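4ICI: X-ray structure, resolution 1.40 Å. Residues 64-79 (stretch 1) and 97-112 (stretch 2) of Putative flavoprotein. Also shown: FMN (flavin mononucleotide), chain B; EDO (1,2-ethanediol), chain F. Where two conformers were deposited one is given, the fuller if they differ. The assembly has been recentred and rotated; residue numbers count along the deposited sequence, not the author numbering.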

ATOM      1  N   ARG A  64      12.440 -15.209   3.250  1.00 11.83           N
ATOM      2  CA  ARG A  64      11.078 -15.190   2.756  1.00 11.15           C
ATOM      3  C   ARG A  64      10.850 -14.007   1.812  1.00 11.46           C
ATOM      4  O   ARG A  64      10.259 -14.167   0.734  1.00 11.08           O
ATOM      5  CB  ARG A  64      10.130 -15.123   3.926  1.00 10.98           C
ATOM      6  CG  ARG A  64       8.655 -15.032   3.583  1.00 11.06           C
ATOM      7  CD  ARG A  64       7.853 -14.818   4.803  1.00  9.94           C
ATOM      8  NE  ARG A  64       6.422 -14.720   4.540  1.00 10.11           N
ATOM      9  CZ  ARG A  64       5.524 -14.418   5.474  1.00 10.21           C
ATOM     10  NH1 ARG A  64       5.926 -14.198   6.719  1.00 11.19           N
ATOM     11  NH2 ARG A  64       4.245 -14.309   5.171  1.00 10.41           N
ATOM     12  N   SER A  65      11.354 -12.837   2.194  1.00 10.78           N
ATOM     13  CA  SER A  65      11.142 -11.647   1.368  1.00 10.00           C
ATOM     14  C   SER A  65      11.902 -11.741   0.042  1.00 10.19           C
ATOM     15  O   SER A  65      11.372 -11.345  -0.989  1.00 11.37           O
ATOM     16  CB  SER A  65      11.478 -10.361   2.117  1.00 11.42           C
ATOM     17  OG  SER A  65      12.841 -10.253   2.507  1.00 11.88           O
ATOM     18  N   SER A  66      13.100 -12.323   0.052  1.00 11.10           N
ATOM     19  CA  SER A  66      13.839 -12.481  -1.203  1.00 12.41           C
ATOM     20  C   SER A  66      13.126 -13.421  -2.157  1.00 12.19           C
ATOM     21  O   SER A  66      13.028 -13.150  -3.348  1.00 13.25           O
ATOM     22  CB  SER A  66      15.247 -13.001  -0.938  1.00 14.46           C
ATOM     23  OG  SER A  66      16.015 -12.026  -0.285  1.00 14.75           O
ATOM     24  N   VAL A  67      12.639 -14.535  -1.625  1.00 12.67           N
ATOM     25  CA  VAL A  67      11.910 -15.539  -2.414  1.00 13.71           C
ATOM     26  C   VAL A  67      10.639 -14.921  -3.001  1.00 11.88           C
ATOM     27  O   VAL A  67      10.340 -15.078  -4.176  1.00 13.13           O
ATOM     28  CB  VAL A  67      11.618 -16.780  -1.555  1.00 14.39           C
ATOM     29  CG1 VAL A  67      10.594 -17.729  -2.237  1.00 16.70           C
ATOM     30  CG2 VAL A  67      12.948 -17.468  -1.199  1.00 19.18           C
ATOM     31  N   GLU A  68       9.938 -14.127  -2.193  1.00 11.76           N
ATOM     32  CA  GLU A  68       8.731 -13.408  -2.649  0.50 12.42           C
ATOM     33  C   GLU A  68       9.023 -12.491  -3.779  1.00 11.81           C
ATOM     34  O   GLU A  68       8.301 -12.427  -4.765  1.00 13.60           O
ATOM     35  CB  GLU A  68       8.160 -12.474  -1.596  0.50 14.43           C
ATOM     36  CG  GLU A  68       7.322 -13.106  -0.605  0.50 14.34           C
ATOM     37  CD  GLU A  68       6.638 -12.067   0.244  0.50 14.46           C
ATOM     38  OE1 GLU A  68       6.612 -10.866  -0.144  0.50 15.23           O
ATOM     39  OE2 GLU A  68       6.120 -12.451   1.290  0.50 13.10           O
HETATM   40  N   MSE A  69      10.068 -11.701  -3.617  1.00 12.07           N
HETATM   41  CA  MSE A  69      10.329 -10.687  -4.591  1.00 15.17           C
HETATM   42  C   MSE A  69      10.822 -11.317  -5.908  1.00 14.93           C
HETATM   43  O   MSE A  69      10.578 -10.774  -6.980  1.00 17.43           O
HETATM   44  CB  MSE A  69      11.203  -9.613  -3.953  1.00 18.38           C
HETATM   45  CG  MSE A  69      10.458  -8.813  -2.769  1.00 17.77           C
HETATM   46 SE   MSE A  69       8.556  -8.413  -2.899  0.75 14.28          SE
HETATM   47  CE  MSE A  69       8.524  -7.214  -4.354  1.00 15.94           C
ATOM     48  N   ASN A  70      11.396 -12.522  -5.861  1.00 13.61           N
ATOM     49  CA  ASN A  70      11.765 -13.258  -7.062  1.00 14.94           C
ATOM     50  C   ASN A  70      10.629 -14.000  -7.767  1.00 14.96           C
ATOM     51  O   ASN A  70      10.811 -14.504  -8.879  1.00 18.91           O
ATOM     52  CB  ASN A  70      12.935 -14.205  -6.739  1.00 18.10           C
ATOM     53  CG  ASN A  70      14.258 -13.455  -6.631  1.00 26.11           C
ATOM     54  OD1 ASN A  70      14.536 -12.571  -7.450  1.00 33.53           O
ATOM     55  ND2 ASN A  70      15.083 -13.805  -5.651  1.00 30.55           N
ATOM     56  N   ASP A  71       9.453 -14.041  -7.160  1.00 13.30           N
ATOM     57  CA  ASP A  71       8.300 -14.744  -7.687  1.00 13.19           C
ATOM     58  C   ASP A  71       7.106 -13.795  -7.808  1.00 12.01           C
ATOM     59  O   ASP A  71       6.327 -13.628  -6.870  1.00 11.93           O
ATOM     60  CB  ASP A  71       7.926 -15.959  -6.821  1.00 15.02           C
ATOM     61  CG  ASP A  71       6.745 -16.743  -7.379  1.00 17.30           C
ATOM     62  OD1 ASP A  71       6.207 -16.336  -8.448  1.00 17.98           O
ATOM     63  OD2 ASP A  71       6.366 -17.775  -6.743  1.00 22.38           O
ATOM     64  N   PRO A  72       6.922 -13.200  -8.990  1.00 10.51           N
ATOM     65  CA  PRO A  72       5.825 -12.261  -9.141  1.00 11.19           C
ATOM     66  C   PRO A  72       4.424 -12.836  -9.058  1.00 11.70           C
ATOM     67  O   PRO A  72       3.442 -12.042  -9.005  1.00 12.61           O
ATOM     68  CB  PRO A  72       6.070 -11.625 -10.501  1.00 13.94           C
ATOM     69  CG  PRO A  72       7.062 -12.365 -11.149  1.00 18.37           C
ATOM     70  CD  PRO A  72       7.778 -13.252 -10.176  1.00 12.86           C
ATOM     71  N   LYS A  73       4.306 -14.165  -9.034  1.00 11.50           N
ATOM     72  CA  LYS A  73       2.990 -14.772  -8.915  0.50 11.85           C
ATOM     73  C   LYS A  73       2.665 -15.140  -7.453  1.00 11.36           C
ATOM     74  O   LYS A  73       1.546 -15.564  -7.154  1.00 13.26           O
ATOM     75  CB  LYS A  73       2.866 -15.999  -9.835  0.50 12.12           C
ATOM     76  CG  LYS A  73       2.754 -15.621 -11.307  0.50 11.55           C
ATOM     77  CD  LYS A  73       2.666 -16.790 -12.235  0.50 13.29           C
ATOM     78  CE  LYS A  73       1.336 -17.461 -12.069  0.50 13.18           C
ATOM     79  NZ  LYS A  73       0.279 -16.577 -12.620  0.50 18.36           N
HETATM   80  N   MSE A  74       3.625 -14.980  -6.540  1.00 10.55           N
HETATM   81  CA  MSE A  74       3.358 -15.328  -5.158  0.60 10.61           C
HETATM   82  C   MSE A  74       2.356 -14.337  -4.557  1.00  9.95           C
HETATM   83  O   MSE A  74       2.361 -13.122  -4.857  1.00 10.97           O
HETATM   84  CB  MSE A  74       4.623 -15.381  -4.334  0.60 11.59           C
HETATM   85  CG  MSE A  74       4.370 -16.066  -3.003  0.60 12.36           C
HETATM   86 SE   MSE A  74       6.005 -16.194  -2.029  0.45 17.77          SE
HETATM   87  CE  MSE A  74       7.148 -16.862  -3.329  0.60 14.80           C
ATOM     88  N   ARG A  75       1.465 -14.886  -3.721  1.00 10.33           N
ATOM     89  CA  ARG A  75       0.376 -14.152  -3.099  1.00  9.69           C
ATOM     90  C   ARG A  75       0.313 -14.468  -1.601  1.00 10.34           C
ATOM     91  O   ARG A  75      -0.454 -15.317  -1.155  1.00 11.72           O
ATOM     92  CB  ARG A  75      -0.963 -14.424  -3.787  1.00 10.83           C
ATOM     93  CG  ARG A  75      -0.977 -13.991  -5.260  1.00 11.28           C
ATOM     94  CD  ARG A  75      -0.935 -12.497  -5.412  1.00 10.06           C
ATOM     95  NE  ARG A  75      -1.012 -12.067  -6.806  1.00 10.28           N
ATOM     96  CZ  ARG A  75       0.042 -11.830  -7.598  1.00 10.09           C
ATOM     97  NH1 ARG A  75       1.282 -11.969  -7.158  1.00 11.09           N
ATOM     98  NH2 ARG A  75      -0.169 -11.407  -8.843  1.00 13.02           N
ATOM     99  N   PRO A  76       1.163 -13.776  -0.832  1.00  8.91           N
ATOM    100  CA  PRO A  76       1.167 -14.013   0.612  1.00  9.50           C
ATOM    101  C   PRO A  76      -0.217 -13.857   1.188  1.00 10.02           C
ATOM    102  O   PRO A  76      -0.927 -12.915   0.873  1.00 10.11           O
ATOM    103  CB  PRO A  76       2.149 -12.953   1.122  1.00  9.88           C
ATOM    104  CG  PRO A  76       3.093 -12.693  -0.019  1.00  9.91           C
ATOM    105  CD  PRO A  76       2.146 -12.740  -1.218  1.00  9.28           C
ATOM    106  N   ALA A  77      -0.603 -14.808   2.027  1.00 10.19           N
ATOM    107  CA  ALA A  77      -1.958 -14.886   2.531  1.00  9.90           C
ATOM    108  C   ALA A  77      -2.256 -13.761   3.524  1.00  9.86           C
ATOM    109  O   ALA A  77      -1.396 -13.353   4.339  1.00 10.50           O
ATOM    110  CB  ALA A  77      -2.185 -16.241   3.193  1.00 13.22           C
ATOM    111  N   ILE A  78      -3.478 -13.247   3.430  1.00 10.58           N
ATOM    112  CA  ILE A  78      -3.999 -12.197   4.311  1.00 10.61           C
ATOM    113  C   ILE A  78      -4.930 -12.850   5.344  1.00 11.68           C
ATOM    114  O   ILE A  78      -5.759 -13.693   4.993  1.00 12.48           O
ATOM    115  CB  ILE A  78      -4.722 -11.088   3.509  1.00 10.19           C
ATOM    116  CG1 ILE A  78      -3.714 -10.296   2.656  1.00 10.17           C
ATOM    117  CG2 ILE A  78      -5.529 -10.151   4.442  1.00 12.72           C
ATOM    118  CD1 ILE A  78      -4.355  -9.368   1.580  1.00 12.69           C
ATOM    119  N   LYS A  79      -4.831 -12.432   6.597  1.00 12.03           N
ATOM    120  CA  LYS A  79      -5.692 -12.958   7.662  0.50 15.16           C
ATOM    121  C   LYS A  79      -7.163 -12.784   7.397  1.00 16.59           C
ATOM    122  O   LYS A  79      -7.947 -13.753   7.408  1.00 19.02           O
ATOM    123  CB  LYS A  79      -5.399 -12.259   8.979  0.50 16.73           C
ATOM    124  CG  LYS A  79      -4.353 -12.901   9.792  0.50 16.75           C
ATOM    125  CD  LYS A  79      -4.447 -12.461  11.236  0.50 15.21           C
ATOM    126  CE  LYS A  79      -3.176 -12.796  11.947  0.50 18.74           C
ATOM    127  NZ  LYS A  79      -3.258 -12.571  13.434  0.50 18.20           N
ATOM    128  N   ILE A  97       8.592   0.002   0.424  1.00  8.87           N
ATOM    129  CA  ILE A  97       9.253  -0.368  -0.840  0.60 10.02           C
ATOM    130  C   ILE A  97      10.183  -1.541  -0.582  1.00 10.23           C
ATOM    131  O   ILE A  97      11.046  -1.441   0.272  1.00 10.13           O
ATOM    132  CB  ILE A  97      10.115   0.783  -1.402  0.60 10.34           C
ATOM    133  CG1 ILE A  97       9.275   2.028  -1.725  0.60 10.11           C
ATOM    134  CG2 ILE A  97      10.938   0.318  -2.643  0.60  8.67           C
ATOM    135  CD1 ILE A  97       8.083   1.780  -2.669  0.60 10.48           C
ATOM    136  N   TRP A  98       9.988  -2.657  -1.275  1.00  9.50           N
ATOM    137  CA  TRP A  98      10.857  -3.829  -1.214  1.00  9.64           C
ATOM    138  C   TRP A  98      11.412  -4.092  -2.617  1.00 10.55           C
ATOM    139  O   TRP A  98      10.662  -4.373  -3.542  1.00 10.82           O
ATOM    140  CB  TRP A  98      10.107  -5.068  -0.742  1.00 10.15           C
ATOM    141  CG  TRP A  98       9.780  -5.139   0.700  1.00 10.00           C
ATOM    142  CD1 TRP A  98       9.964  -4.173   1.665  1.00  9.93           C
ATOM    143  CD2 TRP A  98       9.110  -6.222   1.357  1.00 10.16           C
ATOM    144  NE1 TRP A  98       9.486  -4.618   2.882  1.00  9.94           N
ATOM    145  CE2 TRP A  98       8.954  -5.864   2.712  1.00  9.45           C
ATOM    146  CE3 TRP A  98       8.640  -7.470   0.935  1.00 10.55           C
ATOM    147  CZ2 TRP A  98       8.363  -6.700   3.651  1.00  9.38           C
ATOM    148  CZ3 TRP A  98       8.057  -8.289   1.884  1.00  9.91           C
ATOM    149  CH2 TRP A  98       7.920  -7.896   3.230  1.00 10.22           C
ATOM    150  N   TRP A  99      12.739  -3.956  -2.765  1.00  9.86           N
ATOM    151  CA  TRP A  99      13.385  -4.127  -4.060  1.00 10.73           C
ATOM    152  C   TRP A  99      12.689  -3.296  -5.163  1.00 10.69           C
ATOM    153  O   TRP A  99      12.457  -3.760  -6.277  1.00 10.65           O
ATOM    154  CB  TRP A  99      13.425  -5.612  -4.416  1.00 11.49           C
ATOM    155  CG  TRP A  99      14.238  -6.420  -3.454  1.00 13.79           C
ATOM    156  CD1 TRP A  99      13.787  -7.126  -2.351  1.00 14.40           C
ATOM    157  CD2 TRP A  99      15.671  -6.556  -3.455  1.00 19.91           C
ATOM    158  NE1 TRP A  99      14.856  -7.689  -1.699  1.00 18.27           N
ATOM    159  CE2 TRP A  99      16.014  -7.362  -2.353  1.00 19.50           C
ATOM    160  CE3 TRP A  99      16.683  -6.083  -4.285  1.00 24.70           C
ATOM    161  CZ2 TRP A  99      17.335  -7.700  -2.051  1.00 25.12           C
ATOM    162  CZ3 TRP A  99      18.009  -6.420  -3.991  1.00 28.67           C
ATOM    163  CH2 TRP A  99      18.319  -7.222  -2.880  1.00 29.99           C
ATOM    164  N   ASP A 100      12.392  -2.041  -4.828  1.00 10.06           N
ATOM    165  CA  ASP A 100      11.766  -1.063  -5.737  1.00 10.82           C
ATOM    166  C   ASP A 100      10.355  -1.447  -6.190  1.00 10.01           C
ATOM    167  O   ASP A 100       9.870  -0.929  -7.206  1.00 11.25           O
ATOM    168  CB  ASP A 100      12.684  -0.791  -6.952  1.00 10.93           C
ATOM    169  CG  ASP A 100      12.639   0.655  -7.442  1.00 11.90           C
ATOM    170  OD1 ASP A 100      12.032   1.546  -6.779  1.00 12.30           O
ATOM    171  OD2 ASP A 100      13.208   0.850  -8.545  1.00 15.76           O
ATOM    172  N   LEU A 101       9.706  -2.324  -5.423  1.00  9.19           N
ATOM    173  CA  LEU A 101       8.377  -2.816  -5.739  1.00  8.62           C
ATOM    174  C   LEU A 101       7.466  -2.783  -4.514  1.00  9.19           C
ATOM    175  O   LEU A 101       7.923  -2.662  -3.385  1.00 10.06           O
ATOM    176  CB  LEU A 101       8.447  -4.273  -6.243  1.00 10.26           C
ATOM    177  CG  LEU A 101       9.157  -4.517  -7.571  1.00 10.27           C
ATOM    178  CD1 LEU A 101       9.450  -6.034  -7.709  1.00 13.52           C
ATOM    179  CD2 LEU A 101       8.343  -3.957  -8.749  1.00 13.46           C
ATOM    180  N   ALA A 102       6.174  -2.927  -4.755  1.00  9.44           N
ATOM    181  CA  ALA A 102       5.241  -3.262  -3.676  1.00  9.86           C
ATOM    182  C   ALA A 102       5.473  -4.708  -3.234  1.00  8.07           C
ATOM    183  O   ALA A 102       5.630  -5.603  -4.060  1.00  9.69           O
ATOM    184  CB  ALA A 102       3.805  -3.118  -4.132  1.00  9.57           C
ATOM    185  N   PRO A 103       5.467  -4.956  -1.914  1.00  8.55           N
ATOM    186  CA  PRO A 103       5.419  -6.339  -1.436  1.00  8.36           C
ATOM    187  C   PRO A 103       4.270  -7.110  -2.058  1.00  7.97           C
ATOM    188  O   PRO A 103       3.199  -6.538  -2.324  1.00  9.17           O
ATOM    189  CB  PRO A 103       5.245  -6.176   0.080  1.00  9.55           C
ATOM    190  CG  PRO A 103       5.827  -4.813   0.387  1.00  9.59           C
ATOM    191  CD  PRO A 103       5.456  -3.986  -0.814  1.00  9.43           C
ATOM    192  N   ARG A 104       4.483  -8.409  -2.282  1.00  8.60           N
ATOM    193  CA  ARG A 104       3.475  -9.209  -2.964  1.00  8.56           C
ATOM    194  C   ARG A 104       2.141  -9.314  -2.230  1.00  8.12           C
ATOM    195  O   ARG A 104       1.120  -9.566  -2.859  1.00  7.95           O
ATOM    196  CB  ARG A 104       4.011 -10.588  -3.304  1.00 10.14           C
ATOM    197  CG  ARG A 104       5.337 -10.651  -4.069  1.00 14.72           C
ATOM    198  CD  ARG A 104       5.384  -9.862  -5.309  1.00 16.16           C
ATOM    199  NE  ARG A 104       6.617 -10.113  -6.058  1.00 13.35           N
ATOM    200  CZ  ARG A 104       6.967  -9.439  -7.155  1.00 11.59           C
ATOM    201  NH1 ARG A 104       6.171  -8.475  -7.624  1.00 14.12           N
ATOM    202  NH2 ARG A 104       8.058  -9.795  -7.821  1.00 12.91           N
ATOM    203  N   ILE A 105       2.134  -9.083  -0.919  1.00  8.07           N
ATOM    204  CA  ILE A 105       0.855  -9.059  -0.207  1.00  8.70           C
ATOM    205  C   ILE A 105      -0.068  -7.935  -0.692  1.00  8.04           C
ATOM    206  O   ILE A 105      -1.274  -8.025  -0.572  1.00  9.18           O
ATOM    207  CB  ILE A 105       1.065  -9.013   1.342  1.00  8.43           C
ATOM    208  CG1 ILE A 105      -0.185  -9.500   2.099  1.00 10.22           C
ATOM    209  CG2 ILE A 105       1.553  -7.624   1.772  1.00 10.30           C
ATOM    210  CD1 ILE A 105       0.044  -9.730   3.583  1.00 11.45           C
ATOM    211  N   ILE A 106       0.510  -6.895  -1.295  1.00  8.25           N
ATOM    212  CA  ILE A 106      -0.304  -5.857  -1.918  1.00  8.48           C
ATOM    213  C   ILE A 106      -1.085  -6.432  -3.114  1.00  9.07           C
ATOM    214  O   ILE A 106      -2.259  -6.112  -3.304  1.00  9.28           O
ATOM    215  CB  ILE A 106       0.545  -4.630  -2.310  1.00  8.46           C
ATOM    216  CG1 ILE A 106       1.130  -3.969  -1.045  1.00  8.67           C
ATOM    217  CG2 ILE A 106      -0.302  -3.636  -3.104  1.00 10.19           C
ATOM    218  CD1 ILE A 106       0.110  -3.585   0.088  1.00  9.76           C
ATOM    219  N   ASN A 107      -0.439  -7.293  -3.886  1.00  8.55           N
ATOM    220  CA  ASN A 107      -1.138  -8.003  -4.950  1.00  9.22           C
ATOM    221  C   ASN A 107      -2.255  -8.894  -4.370  1.00  8.70           C
ATOM    222  O   ASN A 107      -3.365  -8.967  -4.910  1.00  9.79           O
ATOM    223  CB  ASN A 107      -0.178  -8.845  -5.793  1.00  9.14           C
ATOM    224  CG  ASN A 107       0.951  -8.028  -6.399  1.00  9.11           C
ATOM    225  OD1 ASN A 107       1.988  -7.797  -5.757  1.00 11.74           O
ATOM    226  ND2 ASN A 107       0.757  -7.573  -7.638  1.00 11.52           N
ATOM    227  N   THR A 108      -1.972  -9.592  -3.258  1.00  8.86           N
ATOM    228  CA  THR A 108      -3.030 -10.394  -2.626  1.00  8.98           C
ATOM    229  C   THR A 108      -4.229  -9.512  -2.249  1.00  8.53           C
ATOM    230  O   THR A 108      -5.387  -9.873  -2.517  1.00  9.73           O
ATOM    231  CB  THR A 108      -2.537 -11.113  -1.370  1.00  8.82           C
ATOM    232  OG1 THR A 108      -1.294 -11.750  -1.681  1.00  9.91           O
ATOM    233  CG2 THR A 108      -3.582 -12.100  -0.846  1.00 10.30           C
ATOM    234  N   PHE A 109      -3.951  -8.337  -1.692  1.00  8.63           N
ATOM    235  CA  PHE A 109      -4.999  -7.412  -1.329  1.00  9.24           C
ATOM    236  C   PHE A 109      -5.838  -6.968  -2.535  1.00  9.70           C
ATOM    237  O   PHE A 109      -7.092  -7.059  -2.523  1.00 10.52           O
ATOM    238  CB  PHE A 109      -4.423  -6.167  -0.633  1.00  9.79           C
ATOM    239  CG  PHE A 109      -5.450  -5.091  -0.440  1.00  9.77           C
ATOM    240  CD1 PHE A 109      -6.461  -5.237   0.494  1.00 12.48           C
ATOM    241  CD2 PHE A 109      -5.404  -3.910  -1.209  1.00 10.76           C
ATOM    242  CE1 PHE A 109      -7.430  -4.257   0.647  1.00 12.21           C
ATOM    243  CE2 PHE A 109      -6.385  -2.958  -1.048  1.00 12.03           C
ATOM    244  CZ  PHE A 109      -7.380  -3.136  -0.132  1.00 12.92           C
ATOM    245  N   ILE A 110      -5.156  -6.502  -3.579  1.00 10.48           N
ATOM    246  CA  ILE A 110      -5.846  -5.962  -4.759  1.00  9.59           C
ATOM    247  C   ILE A 110      -6.698  -7.058  -5.410  1.00 10.58           C
ATOM    248  O   ILE A 110      -7.828  -6.803  -5.820  1.00 11.32           O
ATOM    249  CB  ILE A 110      -4.852  -5.358  -5.750  1.00  8.97           C
ATOM    250  CG1 ILE A 110      -4.257  -4.067  -5.181  1.00  9.85           C
ATOM    251  CG2 ILE A 110      -5.508  -5.086  -7.139  1.00 10.87           C
ATOM    252  CD1 ILE A 110      -3.018  -3.604  -5.909  1.00 11.16           C
ATOM    253  N   GLU A 111      -6.149  -8.270  -5.504  1.00  9.97           N
ATOM    254  CA  GLU A 111      -6.845  -9.344  -6.192  1.00 10.88           C
ATOM    255  C   GLU A 111      -8.011  -9.940  -5.393  1.00 12.25           C
ATOM    256  O   GLU A 111      -8.913 -10.604  -5.951  1.00 16.28           O
ATOM    257  CB  GLU A 111      -5.841 -10.414  -6.626  1.00 11.61           C
ATOM    258  CG  GLU A 111      -4.913  -9.907  -7.685  1.00 11.45           C
ATOM    259  CD  GLU A 111      -3.806 -10.851  -8.071  1.00 11.06           C
ATOM    260  OE1 GLU A 111      -3.824 -12.035  -7.620  1.00 14.83           O
ATOM    261  OE2 GLU A 111      -2.925 -10.397  -8.842  1.00 12.45           O
ATOM    262  N   GLY A 112      -8.032  -9.684  -4.099  1.00 12.23           N
ATOM    263  CA  GLY A 112      -9.056 -10.220  -3.226  1.00 14.10           C
ATOM    264  C   GLY A 112     -10.176  -9.261  -2.858  1.00 14.79           C
ATOM    265  O   GLY A 112     -11.116  -9.649  -2.161  1.00 17.94           O
TER
HETATM  266  N1  FMN B 200      14.180   0.761   0.824  1.00 15.23           N
HETATM  267  C2  FMN B 200      14.455   1.415  -0.351  1.00 17.34           C
HETATM  268  O2  FMN B 200      14.653   2.627  -0.327  1.00 18.15           O
HETATM  269  N3  FMN B 200      14.518   0.698  -1.539  1.00 15.62           N
HETATM  270  C4  FMN B 200      14.355  -0.676  -1.596  1.00 15.65           C
HETATM  271  O4  FMN B 200      14.377  -1.202  -2.724  1.00 14.84           O
HETATM  272  C4A FMN B 200      14.110  -1.350  -0.388  1.00 14.30           C
HETATM  273  N5  FMN B 200      13.964  -2.754  -0.373  1.00 14.03           N
HETATM  274  C5A FMN B 200      13.681  -3.368   0.854  1.00 13.82           C
HETATM  275  C6  FMN B 200      13.493  -4.757   0.892  1.00 15.11           C
HETATM  276  C7  FMN B 200      13.200  -5.391   2.073  1.00 13.97           C
HETATM  277  C7M FMN B 200      12.952  -6.870   2.091  1.00 14.73           C
HETATM  278  C8  FMN B 200      13.071  -4.670   3.248  1.00 16.12           C
HETATM  279  C8M FMN B 200      12.768  -5.377   4.549  1.00 16.20           C
HETATM  280  C9  FMN B 200      13.267  -3.295   3.223  1.00 16.65           C
HETATM  281  C9A FMN B 200      13.554  -2.618   2.022  1.00 14.64           C
HETATM  282  N10 FMN B 200      13.737  -1.226   1.985  1.00 14.40           N
HETATM  283  C10 FMN B 200      14.007  -0.602   0.791  1.00 14.44           C
HETATM  284  C1' FMN B 200      13.561  -0.412   3.241  1.00 14.96           C
HETATM  285  C2' FMN B 200      12.041  -0.218   3.501  1.00 13.08           C
HETATM  286  O2' FMN B 200      11.322   0.255   2.387  1.00 12.85           O
HETATM  287  C3' FMN B 200      11.784   0.827   4.606  1.00 13.21           C
HETATM  288  O3' FMN B 200      12.632   0.551   5.766  1.00 16.46           O
HETATM  289  C4' FMN B 200      10.283   0.968   5.000  1.00 11.99           C
HETATM  290  O4' FMN B 200      10.152   2.202   5.663  1.00 15.04           O
HETATM  291  C5' FMN B 200       9.879  -0.176   6.005  1.00 14.86           C
HETATM  292  O5' FMN B 200       8.519   0.041   6.279  1.00 13.78           O
HETATM  293  P   FMN B 200       7.721  -0.769   7.407  1.00 14.99           P
HETATM  294  O1P FMN B 200       8.402  -0.375   8.728  1.00 15.31           O
HETATM  295  O2P FMN B 200       6.309  -0.444   7.297  1.00 14.03           O
HETATM  296  O3P FMN B 200       7.861  -2.276   7.172  1.00 14.99           O
HETATM  297  C1  EDO F 204      15.317  -9.872  -6.212  1.00 33.69           C
HETATM  298  O1  EDO F 204      13.955 -10.094  -6.585  1.00 15.04           O
HETATM  299  C2  EDO F 204      15.367  -9.740  -4.719  1.00 36.53           C
HETATM  300  O2  EDO F 204      15.725 -11.014  -4.171  1.00 46.35           O
HETATM  301  O   HOH W   1      14.838  -9.580   0.575  1.00 17.22           O
HETATM  302  O   HOH W   2       4.346  -9.234   0.952  1.00 11.11           O

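The most unusual feature of this contact is the guanidinium of Arg104, which is enclosed on both faces and bonded at its edge to main-chain carbonyls rather than to a carboxylate. Met69 CE lies over one face, with CE to Arg104 NE at 3.9 Å; Pro72 covers the opposite face, its CA 3.6 Å from Arg104 NH2. Arg104 NE donates to Glu68 O at 3.1 Å with an N-H...O angle of 170°, close to linear, while Arg104 NH2 reaches Met69 O at 2.8 Å with a more bent angle of 134°. Both acceptors sit near the C-terminal end of the 64-70 helix. Glu68 O also accepts from Asp71 N at 3.1 Å, so the guanidinium adds a second donor to it.

Residues 71-74 form a type I turn after that helix, and the chain then runs past the helix of stretch 2. The CA atoms come nearest at Arg75 CA to Thr108 CA, 5.1 Å, and Pro76 CA to Ile105 CA, 5.0 Å. Such proximity lets Thr108 OG1 donate to Pro76 O at 2.8 Å. Although Pro76 N is also only 3.3 Å from Thr108 OG1, a proline nitrogen carries no hydrogen, so that pair is no hydrogen bond.

Arg75 makes the conventional salt bridge. Its NE meets Glu111 OE1 at 2.9 Å (165°) and its NH2 meets Glu111 OE2 at 2.9 Å (147°), a two-pronged pairing, while Asn107 CB lies over one guanidinium face. The remaining nitrogen, Arg75 NH1, is held within its own stretch by Pro72 O and Met74 O, each at 2.8 Å, so that all three guanidinium nitrogens are used.

Apolar contacts fill the space around these bonds. Selenomethionine Met69 extends into stretch 2 with CE 3.5 Å from Leu101 CB and CG 3.8 Å from Trp99 CD1. Its SE lies at the edge of Trp98, 5.4 Å from the six-membered ring centroid and 85° off the normal; FMN C7 covers one face of that indole. Farther along, Ile78 CG1 packs on Ile105 CG1 at 3.7 Å, and Ile78 CD1 approaches Phe109 CB at 3.9 Å.

Two waters complete the contact. Water 1 accepts from Trp99 NE1 at 3.0 Å and donates to Ser65 OG at 2.9 Å and Ser66 OG at 2.8 Å. Water 2 accepts from Ile105 N at 2.9 Å and donates to Glu68 OE1 at 3.0 Å, linking a backbone amide early in the second helix to a carboxylate of the first.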